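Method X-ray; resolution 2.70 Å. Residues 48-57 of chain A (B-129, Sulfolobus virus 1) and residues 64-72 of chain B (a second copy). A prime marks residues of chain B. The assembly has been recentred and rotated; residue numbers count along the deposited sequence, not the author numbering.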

# COMPACT_ATOMS: atom_id res chain seq x y z
N LYS A 48 -2.66 -4.21 10.67
CA LYS A 48 -1.65 -3.83 11.66
C LYS A 48 -0.89 -2.57 11.23
O LYS A 48 -0.67 -1.67 12.04
N THR A 49 -0.49 -2.52 9.96
CA THR A 49 0.19 -1.35 9.40
C THR A 49 -0.71 -0.12 9.45
O THR A 49 -0.26 0.98 9.79
N LEU A 50 -1.98 -0.30 9.09
CA LEU A 50 -2.96 0.79 9.12
C LEU A 50 -3.20 1.31 10.54
O LEU A 50 -3.40 2.51 10.74
N ILE A 51 -3.19 0.40 11.52
CA ILE A 51 -3.30 0.77 12.93
C ILE A 51 -2.12 1.63 13.40
O ILE A 51 -2.32 2.60 14.14
N HIS A 52 -0.91 1.29 12.97
CA HIS A 52 0.30 1.99 13.41
C HIS A 52 0.61 3.26 12.61
O HIS A 52 1.32 4.14 13.10
N ASN A 53 0.09 3.35 11.39
CA ASN A 53 0.26 4.53 10.53
C ASN A 53 -1.10 4.99 9.98
O ASN A 53 -1.38 4.80 8.79
N PRO A 54 -1.95 5.60 10.83
CA PRO A 54 -3.31 5.94 10.41
C PRO A 54 -3.48 6.99 9.30
O PRO A 54 -4.60 7.19 8.83
N GLN A 55 -2.41 7.67 8.89
CA GLN A 55 -2.48 8.58 7.74
C GLN A 55 -2.52 7.82 6.40
O GLN A 55 -2.86 8.40 5.37
N LEU A 56 -2.16 6.53 6.43
CA LEU A 56 -2.30 5.67 5.26
C LEU A 56 -3.77 5.42 4.90
O LEU A 56 -4.08 5.05 3.77
N LEU A 57 -4.67 5.62 5.87
CA LEU A 57 -6.11 5.56 5.62
C LEU A 57 -6.58 6.69 4.70
O LEU A 57 -7.45 6.49 3.86
N TYR B 64 1.30 -0.46 1.12
CA TYR B 64 1.06 -0.02 2.50
C TYR B 64 2.33 -0.07 3.35
O TYR B 64 2.53 0.77 4.22
N ARG B 65 3.18 -1.06 3.07
CA ARG B 65 4.47 -1.19 3.76
C ARG B 65 5.52 -0.24 3.18
O ARG B 65 6.41 0.21 3.91
N LEU B 66 5.44 0.05 1.89
CA LEU B 66 6.32 1.03 1.25
C LEU B 66 6.08 2.41 1.86
O LEU B 66 7.01 3.06 2.33
N LEU B 67 4.82 2.84 1.83
CA LEU B 67 4.42 4.13 2.40
C LEU B 67 4.69 4.21 3.90
O LEU B 67 4.98 5.29 4.42
N ALA B 68 4.58 3.07 4.58
CA ALA B 68 4.92 2.98 6.01
C ALA B 68 6.40 3.28 6.23
O ALA B 68 6.75 4.12 7.06
N SER B 69 7.25 2.58 5.49
CA SER B 69 8.70 2.79 5.54
C SER B 69 9.10 4.19 5.06
O SER B 69 10.05 4.78 5.58
N LYS B 70 8.37 4.70 4.08
CA LYS B 70 8.64 6.02 3.51
C LYS B 70 8.41 7.14 4.54
O LYS B 70 9.03 8.20 4.47
N ALA B 71 7.51 6.88 5.49
CA ALA B 71 7.26 7.80 6.60
C ALA B 71 8.43 7.85 7.59
O ALA B 71 8.68 8.89 8.20
N ILE B 72 9.13 6.73 7.74
CA ILE B 72 10.30 6.66 8.62
C ILE B 72 11.50 7.36 7.97
O ILE B 72 12.16 8.19 8.59

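The contact joins two copies of one protein, and no hydrogen bond crosses between the stretches. Lys48 does not reach the chain B stretch. Thr49 points toward it in rotamer m. Thr49 CG2 lies 3.6 Å from Tyr64′ O and 3.8 Å from Ala68′ CB, so the methyl rests against the chain B helix. Thr49 OG1 is hydrogen-bonded elsewhere in the structure. Leu50 (m, t) starts sideways, but its end comes nearer: CD2 is 3.5 Å from Tyr64′ CE2, oblique to the ring. Ile51 and His52 stay out of reach.

Asn53, the first residue to leave helical phi/psi, points toward chain B with chi1 m. Asn53 ND2 gives a weak hydrogen bond to Thr49 O (3.1 Å) and sits 3.7 Å from Ala68′ CB. The small alanine side chain thus meets both Thr49 and Asn53. Gln55 (p, m) brings NE2 to 4.0 Å from Ala71′ CB, with no hydrogen bond across the stretches.

Leu56 (m, t) points toward chain B and has the largest covered area in the chain A stretch. Leu56 CD1 is 3.4 Å from Tyr64′ O, its CD2 3.5 Å from Leu67′ CB, and its CB 4.1 Å from Tyr64′ CD2. Tyr64′ (chi1 m) points toward chain A, and its OH is hydrogen-bonded elsewhere in the structure. Leu57 points away.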

# COMPACT_ATOMS: atom_id res chain seq x y z
CB LYS A 48 -0.67 -4.97 11.92
CG LYS A 48 -1.24 -6.10 12.77
CD LYS A 48 -0.16 -7.09 13.18
CE LYS A 48 -0.72 -8.19 14.07
NZ LYS A 48 0.34 -8.86 14.87
CB THR A 49 0.61 -1.59 7.94
OG1 THR A 49 1.41 -2.78 7.85
CG2 THR A 49 1.42 -0.40 7.41
CB LEU A 50 -4.29 0.35 8.49
CG LEU A 50 -4.30 0.14 6.98
CD1 LEU A 50 -5.65 -0.40 6.52
CD2 LEU A 50 -3.96 1.43 6.24
CB ILE A 51 -3.43 -0.48 13.83
CG1 ILE A 51 -4.81 -1.11 13.68
CG2 ILE A 51 -3.20 -0.12 15.30
CD1 ILE A 51 -4.92 -2.50 14.28
CB HIS A 52 1.51 1.04 13.38
CG HIS A 52 1.55 0.09 14.54
ND1 HIS A 52 1.81 0.50 15.83
CD2 HIS A 52 1.37 -1.25 14.60
CE1 HIS A 52 1.78 -0.54 16.64
NE2 HIS A 52 1.51 -1.62 15.92
CB ASN A 53 1.22 4.23 9.38
CG ASN A 53 2.50 3.55 9.84
OD1 ASN A 53 3.38 4.18 10.42
ND2 ASN A 53 2.60 2.25 9.57
CB PRO A 54 -3.96 6.45 11.72
CG PRO A 54 -3.09 5.94 12.81
CD PRO A 54 -1.71 5.96 12.24
CB GLN A 55 -1.34 9.61 7.74
CG GLN A 55 0.01 9.13 7.18
CD GLN A 55 0.79 8.27 8.15
OE1 GLN A 55 0.32 7.96 9.24
NE2 GLN A 55 1.99 7.87 7.74
CB LEU A 56 -1.57 4.34 5.47
CG LEU A 56 -0.06 4.41 5.74
CD1 LEU A 56 0.53 3.01 5.83
CD2 LEU A 56 0.66 5.23 4.68
CB LEU A 57 -6.88 5.61 6.94
CG LEU A 57 -6.69 4.42 7.88
CD1 LEU A 57 -7.18 4.74 9.28
CD2 LEU A 57 -7.39 3.18 7.34
CB TYR B 64 -0.07 -0.83 3.17
CG TYR B 64 -1.46 -0.31 2.86
CD1 TYR B 64 -2.43 -1.15 2.32
CD2 TYR B 64 -1.80 1.02 3.10
CE1 TYR B 64 -3.71 -0.67 2.03
CE2 TYR B 64 -3.07 1.50 2.82
CZ TYR B 64 -4.02 0.65 2.29
OH TYR B 64 -5.27 1.14 2.01
CB ARG B 65 4.96 -2.64 3.70
CG ARG B 65 4.17 -3.57 4.60
CD ARG B 65 4.42 -5.04 4.29
NE ARG B 65 5.84 -5.37 4.30
CZ ARG B 65 6.54 -5.85 3.27
NH1 ARG B 65 5.96 -6.11 2.09
NH2 ARG B 65 7.83 -6.10 3.42
CB LEU B 66 6.10 1.09 -0.26
CG LEU B 66 6.91 2.14 -1.03
CD1 LEU B 66 8.40 1.83 -0.97
CD2 LEU B 66 6.44 2.21 -2.47
CB LEU B 67 2.93 4.40 2.12
CG LEU B 67 2.51 4.55 0.66
CD1 LEU B 67 1.02 4.82 0.56
CD2 LEU B 67 3.30 5.64 -0.04
CB ALA B 68 4.56 1.61 6.55
CB SER B 69 9.42 1.75 4.68
OG SER B 69 9.33 0.47 5.26
CB LYS B 70 7.77 6.26 2.27
CG LYS B 70 8.34 7.27 1.29
CD LYS B 70 9.47 6.68 0.46
CE LYS B 70 9.98 7.68 -0.55
NZ LYS B 70 11.19 7.20 -1.27
CB ALA B 71 5.98 7.42 7.33
CB ILE B 72 10.67 5.20 8.97
CG1 ILE B 72 9.65 4.63 9.95
CG2 ILE B 72 12.06 5.12 9.58
CD1 ILE B 72 9.79 3.14 10.18